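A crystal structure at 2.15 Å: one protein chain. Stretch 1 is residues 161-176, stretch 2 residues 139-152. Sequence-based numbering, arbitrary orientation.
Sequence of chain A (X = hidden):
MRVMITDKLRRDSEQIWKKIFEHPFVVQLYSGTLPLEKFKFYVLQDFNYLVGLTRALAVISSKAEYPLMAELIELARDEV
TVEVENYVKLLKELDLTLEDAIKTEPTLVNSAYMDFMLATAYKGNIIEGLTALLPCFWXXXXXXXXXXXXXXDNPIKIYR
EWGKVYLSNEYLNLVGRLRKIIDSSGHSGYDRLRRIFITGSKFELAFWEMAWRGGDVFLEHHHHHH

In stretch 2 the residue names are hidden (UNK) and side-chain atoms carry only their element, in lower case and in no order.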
# COMPACT_ATOMS: atom_id res chain seq x y z
N GLU A 161 -22.52 10.72 -29.54
CA GLU A 161 -22.74 11.03 -28.14
C GLU A 161 -21.45 10.69 -27.40
O GLU A 161 -20.90 11.51 -26.67
CB GLU A 161 -23.90 10.20 -27.58
CG GLU A 161 -25.16 10.20 -28.44
CD GLU A 161 -26.31 9.43 -27.79
OE1 GLU A 161 -26.94 9.97 -26.86
OE2 GLU A 161 -26.57 8.28 -28.21
N TRP A 162 -20.98 9.47 -27.61
CA TRP A 162 -19.76 8.98 -26.98
C TRP A 162 -18.59 9.94 -27.15
O TRP A 162 -17.92 10.30 -26.18
CB TRP A 162 -19.37 7.62 -27.57
CG TRP A 162 -18.14 7.04 -26.96
CD1 TRP A 162 -18.06 6.31 -25.81
CD2 TRP A 162 -16.80 7.20 -27.44
NE1 TRP A 162 -16.75 6.00 -25.54
CE2 TRP A 162 -15.95 6.54 -26.52
CE3 TRP A 162 -16.23 7.85 -28.55
CZ2 TRP A 162 -14.56 6.50 -26.68
CZ3 TRP A 162 -14.85 7.80 -28.71
CH2 TRP A 162 -14.03 7.13 -27.77
N GLY A 163 -18.35 10.38 -28.38
CA GLY A 163 -17.24 11.27 -28.65
C GLY A 163 -17.32 12.68 -28.09
O GLY A 163 -16.33 13.19 -27.56
N LYS A 164 -18.48 13.30 -28.20
CA LYS A 164 -18.65 14.68 -27.73
C LYS A 164 -18.24 14.90 -26.29
O LYS A 164 -17.85 16.01 -25.92
CB LYS A 164 -20.11 15.13 -27.95
CG LYS A 164 -20.51 15.10 -29.43
CD LYS A 164 -21.88 15.74 -29.70
CE LYS A 164 -23.03 14.97 -29.05
NZ LYS A 164 -23.11 15.19 -27.59
N VAL A 165 -18.30 13.86 -25.47
CA VAL A 165 -17.93 14.01 -24.07
C VAL A 165 -16.51 14.56 -23.91
O VAL A 165 -16.24 15.41 -23.05
CB VAL A 165 -18.02 12.66 -23.32
CG1 VAL A 165 -17.71 12.86 -21.86
CG2 VAL A 165 -19.40 12.06 -23.49
N TYR A 166 -15.60 14.09 -24.75
CA TYR A 166 -14.21 14.52 -24.65
C TYR A 166 -13.87 15.92 -25.17
O TYR A 166 -12.79 16.44 -24.88
CB TYR A 166 -13.32 13.45 -25.29
CG TYR A 166 -13.65 12.07 -24.76
CD1 TYR A 166 -14.22 11.11 -25.58
CD2 TYR A 166 -13.43 11.76 -23.42
CE1 TYR A 166 -14.59 9.86 -25.09
CE2 TYR A 166 -13.80 10.51 -22.91
CZ TYR A 166 -14.37 9.56 -23.75
OH TYR A 166 -14.75 8.33 -23.27
N LEU A 167 -14.81 16.55 -25.89
CA LEU A 167 -14.60 17.91 -26.40
C LEU A 167 -15.20 18.97 -25.48
O LEU A 167 -14.96 20.16 -25.66
CB LEU A 167 -15.25 18.09 -27.78
CG LEU A 167 -14.74 17.33 -29.00
CD1 LEU A 167 -13.23 17.47 -29.09
CD2 LEU A 167 -15.15 15.88 -28.89
N SER A 168 -16.00 18.55 -24.50
CA SER A 168 -16.62 19.48 -23.57
C SER A 168 -15.59 20.28 -22.78
O SER A 168 -14.47 19.81 -22.56
CB SER A 168 -17.54 18.72 -22.62
OG SER A 168 -16.82 17.75 -21.89
N ASN A 169 -15.97 21.48 -22.34
CA ASN A 169 -15.08 22.34 -21.58
C ASN A 169 -14.75 21.73 -20.24
O ASN A 169 -13.65 21.90 -19.72
CB ASN A 169 -15.70 23.73 -21.34
CG ASN A 169 -15.77 24.57 -22.61
OD1 ASN A 169 -14.88 24.52 -23.46
ND2 ASN A 169 -16.83 25.37 -22.73
N GLU A 170 -15.72 21.05 -19.66
CA GLU A 170 -15.54 20.43 -18.37
C GLU A 170 -14.46 19.35 -18.45
O GLU A 170 -13.58 19.27 -17.59
CB GLU A 170 -16.86 19.80 -17.88
CG GLU A 170 -18.02 20.77 -17.73
CD GLU A 170 -18.59 21.25 -19.06
OE1 GLU A 170 -19.13 20.41 -19.83
OE2 GLU A 170 -18.49 22.46 -19.34
N TYR A 171 -14.53 18.51 -19.48
CA TYR A 171 -13.55 17.45 -19.61
C TYR A 171 -12.19 18.05 -19.89
O TYR A 171 -11.18 17.61 -19.33
CB TYR A 171 -13.93 16.49 -20.74
CG TYR A 171 -13.02 15.28 -20.75
CD1 TYR A 171 -13.18 14.27 -19.80
CD2 TYR A 171 -11.91 15.23 -21.60
CE1 TYR A 171 -12.25 13.23 -19.69
CE2 TYR A 171 -10.98 14.20 -21.49
CZ TYR A 171 -11.15 13.21 -20.54
OH TYR A 171 -10.20 12.23 -20.41
N LEU A 172 -12.17 19.07 -20.75
CA LEU A 172 -10.94 19.75 -21.11
C LEU A 172 -10.34 20.47 -19.91
O LEU A 172 -9.12 20.53 -19.76
CB LEU A 172 -11.21 20.77 -22.21
CG LEU A 172 -11.51 20.20 -23.59
CD1 LEU A 172 -11.79 21.35 -24.57
CD2 LEU A 172 -10.33 19.37 -24.06
N ASN A 173 -11.20 21.02 -19.05
CA ASN A 173 -10.70 21.73 -17.89
C ASN A 173 -10.14 20.77 -16.86
O ASN A 173 -9.19 21.10 -16.16
CB ASN A 173 -11.81 22.60 -17.28
CG ASN A 173 -12.02 23.90 -18.07
OD1 ASN A 173 -12.95 24.65 -17.81
ND2 ASN A 173 -11.12 24.17 -19.02
N LEU A 174 -10.72 19.57 -16.78
CA LEU A 174 -10.26 18.54 -15.86
C LEU A 174 -8.85 18.10 -16.25
O LEU A 174 -7.95 18.03 -15.40
CB LEU A 174 -11.20 17.33 -15.89
CG LEU A 174 -10.66 16.06 -15.21
CD1 LEU A 174 -10.35 16.36 -13.74
CD2 LEU A 174 -11.65 14.91 -15.34
N VAL A 175 -8.65 17.79 -17.52
CA VAL A 175 -7.32 17.39 -17.98
C VAL A 175 -6.35 18.55 -17.71
O VAL A 175 -5.21 18.34 -17.27
CB VAL A 175 -7.32 17.06 -19.48
CG1 VAL A 175 -5.94 16.56 -19.90
CG2 VAL A 175 -8.39 16.03 -19.79
N GLY A 176 -6.82 19.77 -17.97
CA GLY A 176 -5.99 20.94 -17.75
C GLY A 176 -5.51 20.96 -16.31
O GLY A 176 -4.32 21.14 -16.05
N UNK A 139 -4.91 11.76 -23.63
CA UNK A 139 -5.05 11.22 -24.97
C UNK A 139 -6.51 11.16 -25.45
O UNK A 139 -6.76 11.35 -26.63
c UNK A 139 -4.44 9.82 -25.05
o UNK A 139 -5.25 8.86 -24.40
N UNK A 140 -7.45 10.89 -24.56
CA UNK A 140 -8.85 10.81 -24.97
C UNK A 140 -9.35 12.16 -25.46
O UNK A 140 -10.18 12.24 -26.37
c UNK A 140 -8.90 6.53 -23.84
c UNK A 140 -10.16 5.98 -24.06
c UNK A 140 -9.88 8.77 -23.84
c UNK A 140 -8.76 7.93 -23.72
o UNK A 140 -10.32 4.62 -24.20
c UNK A 140 -11.13 8.18 -24.05
c UNK A 140 -11.27 6.80 -24.17
c UNK A 140 -9.73 10.29 -23.82
N UNK A 141 -8.85 13.23 -24.85
CA UNK A 141 -9.24 14.57 -25.26
C UNK A 141 -8.54 14.92 -26.57
O UNK A 141 -9.16 15.50 -27.46
c UNK A 141 -8.88 15.58 -24.18
N UNK A 142 -7.26 14.57 -26.69
CA UNK A 142 -6.49 14.88 -27.90
C UNK A 142 -7.02 14.12 -29.10
O UNK A 142 -7.02 14.64 -30.22
o UNK A 142 -4.15 17.90 -26.67
c UNK A 142 -4.18 16.94 -27.47
o UNK A 142 -4.15 17.09 -28.71
c UNK A 142 -4.22 15.53 -26.89
c UNK A 142 -5.00 14.56 -27.72
N UNK A 143 -7.44 12.88 -28.88
CA UNK A 143 -7.99 12.07 -29.95
C UNK A 143 -9.25 12.73 -30.50
O UNK A 143 -9.40 12.87 -31.71
c UNK A 143 -8.34 10.64 -29.46
c UNK A 143 -7.07 9.86 -29.10
c UNK A 143 -9.12 9.91 -30.53
c UNK A 143 -7.35 8.48 -28.45
N UNK A 144 -10.15 13.15 -29.61
CA UNK A 144 -11.39 13.80 -30.03
C UNK A 144 -11.06 15.09 -30.77
O UNK A 144 -11.61 15.36 -31.84
c UNK A 144 -12.27 14.10 -28.82
N UNK A 145 -10.16 15.89 -30.20
CA UNK A 145 -9.76 17.14 -30.84
C UNK A 145 -9.24 16.82 -32.24
O UNK A 145 -9.61 17.47 -33.21
c UNK A 145 -8.08 19.11 -30.59
o UNK A 145 -10.05 20.28 -29.94
c UNK A 145 -8.67 17.82 -30.00
o UNK A 145 -8.98 21.00 -31.73
c UNK A 145 -9.11 20.21 -30.77
N UNK A 146 -8.41 15.78 -32.33
CA UNK A 146 -7.81 15.34 -33.58
C UNK A 146 -8.83 14.92 -34.65
O UNK A 146 -8.63 15.17 -35.84
c UNK A 146 -5.69 12.44 -36.52
o UNK A 146 -3.59 12.52 -37.67
c UNK A 146 -6.02 13.74 -34.50
c UNK A 146 -6.88 14.15 -33.32
c UNK A 146 -6.49 12.84 -35.45
c UNK A 146 -4.40 12.94 -36.64
c UNK A 146 -4.72 14.24 -34.64
c UNK A 146 -3.91 13.84 -35.71
N UNK A 147 -9.91 14.26 -34.23
CA UNK A 147 -10.94 13.79 -35.16
C UNK A 147 -12.24 14.57 -35.04
O UNK A 147 -13.30 14.10 -35.44
c UNK A 147 -10.04 11.41 -35.18
n UNK A 147 -9.59 11.14 -36.45
c UNK A 147 -8.55 10.32 -36.39
n UNK A 147 -8.31 10.06 -35.11
c UNK A 147 -11.21 12.30 -34.91
c UNK A 147 -9.22 10.73 -34.34
N UNK A 148 -12.13 15.78 -34.49
CA UNK A 148 -13.24 16.70 -34.27
C UNK A 148 -14.20 16.80 -35.46
O UNK A 148 -15.41 16.63 -35.31
c UNK A 148 -12.65 20.33 -33.06
c UNK A 148 -12.63 18.07 -33.99
c UNK A 148 -13.46 19.05 -33.23
c UNK A 148 -13.09 21.13 -31.85
n UNK A 148 -12.25 22.34 -31.66
N UNK A 149 -13.65 17.07 -36.63
CA UNK A 149 -14.44 17.21 -37.85
C UNK A 149 -15.20 15.93 -38.21
O UNK A 149 -16.40 15.97 -38.48
o UNK A 149 -11.95 16.34 -40.25
c UNK A 149 -12.26 16.79 -39.12
o UNK A 149 -11.57 16.58 -38.10
c UNK A 149 -13.53 17.64 -39.02
N UNK A 150 -14.50 14.79 -38.19
CA UNK A 150 -15.11 13.51 -38.50
C UNK A 150 -16.27 13.22 -37.54
O UNK A 150 -17.27 12.62 -37.92
c UNK A 150 -10.95 10.94 -40.00
c UNK A 150 -14.11 12.36 -38.34
c UNK A 150 -12.93 12.35 -39.28
n UNK A 150 -9.97 12.00 -39.64
c UNK A 150 -12.18 11.02 -39.12
N UNK A 151 -16.11 13.66 -36.30
CA UNK A 151 -17.13 13.41 -35.30
C UNK A 151 -18.39 14.20 -35.62
O UNK A 151 -19.48 13.62 -35.68
c UNK A 151 -16.61 13.79 -33.91
c UNK A 151 -18.78 13.47 -32.68
c UNK A 151 -17.30 13.14 -32.71
c UNK A 151 -16.65 13.62 -31.45
N UNK A 152 -18.24 15.50 -35.82
CA UNK A 152 -19.39 16.36 -36.12
C UNK A 152 -20.10 15.92 -37.39
O UNK A 152 -21.12 16.47 -37.77
c UNK A 152 -16.49 20.58 -36.45
n UNK A 152 -17.10 20.45 -37.63
c UNK A 152 -18.22 18.19 -37.54
n UNK A 152 -15.38 21.30 -36.36
c UNK A 152 -18.33 19.69 -37.85
n UNK A 152 -16.99 20.01 -35.36
c UNK A 152 -18.95 17.83 -36.25

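Position 139 carries one carbon and then one oxygen; its CA-to-CB bond points away from stretch 1 and its side chain makes no contact there. This is Ser-139. Position 140 has one carbon leading to a six-carbon ring that bears an oxygen; one ring carbon lies over one face of the Tyr-166 ring and another near Trp-162, hence Tyr-140. Its CD2 lies 3.5 Å from Tyr-166 CZ; with centroids 5.3 Å apart and planes at 71°, the pair is edge-to-face, Tyr-140 supplying the edge. Its CE2 also lies 4.1 Å from Trp-162 CZ2.

Position 141 has a single carbon, and three residues meet it: its CB is 3.7 Å from Tyr-171 CE2, at that ring's edge, 4.1 Å from Leu-172 CD2 and 4.4 Å from Val-175 CG2. It is Ala-141. Position 142 shows three carbons, the third carrying two oxygens, without contact here: Glu-142. At 143, four carbons fork at the first, one arm being two carbons long. Buried but beyond contact range, this is Ile-143.

One carbon again at 144, a CB that points toward stretch 1 and packs 3.4 Å from Leu-167 CD2 and 3.7 Å from Tyr-166 CB, gives Ala-144. Position 145, three carbons ending in two oxygens, has its backbone N 3.6 Å from Leu-167 CD1; it is Glu-145. Position 146 repeats the oxygen-bearing six-carbon ring, but its end leads away: Tyr-146. A five-membered ring of three carbons and two nitrogens at 147, out of contact, identifies His-147, which leaves helical phi/psi (-109/21) and occupies the N-cap position, right before the next helix.

Four carbons in a row ending in nitrogen, one carbon near Leu-167, make 148 Lys-148. Its NZ forms a weak, 3.5 Å salt-bridged hydrogen bond to Glu-145 OE1, while its CG lies 4.4 Å from Leu-167 CD1. Position 149, two carbons with two oxygens on the second, does not reach stretch 1 and is Asp-149; 150, another four-carbon chain ending in nitrogen, does not reach it either and is Lys-150. At 151 four carbons fork at the second, a terminal carbon meeting Gly-163 and Leu-167: Leu-151, whose CD1 sits 3.6 Å from Gly-163 C and 3.7 Å from Leu-167 CD2. An ideal CB on Gly-163 would fall 2.6 Å from that CD1, a clash, so the glycine leaves the methyl room. At 152, three carbons, a nitrogen and a carbon with two more nitrogens, out of contact with stretch 1, define Arg-152.

The contact buries 538 Å² without a hydrogen bond across it, and rests on apolar and aromatic packing. Ala-141 and Ala-144 lie at the close approach, with Tyr-166 and Ala-141 CA atoms 5.0 Å apart, while Leu-167 packs against both Ala-144 and Leu-151.

Stretch 2, residues 139-152: SYAEIAEYHKDKLR
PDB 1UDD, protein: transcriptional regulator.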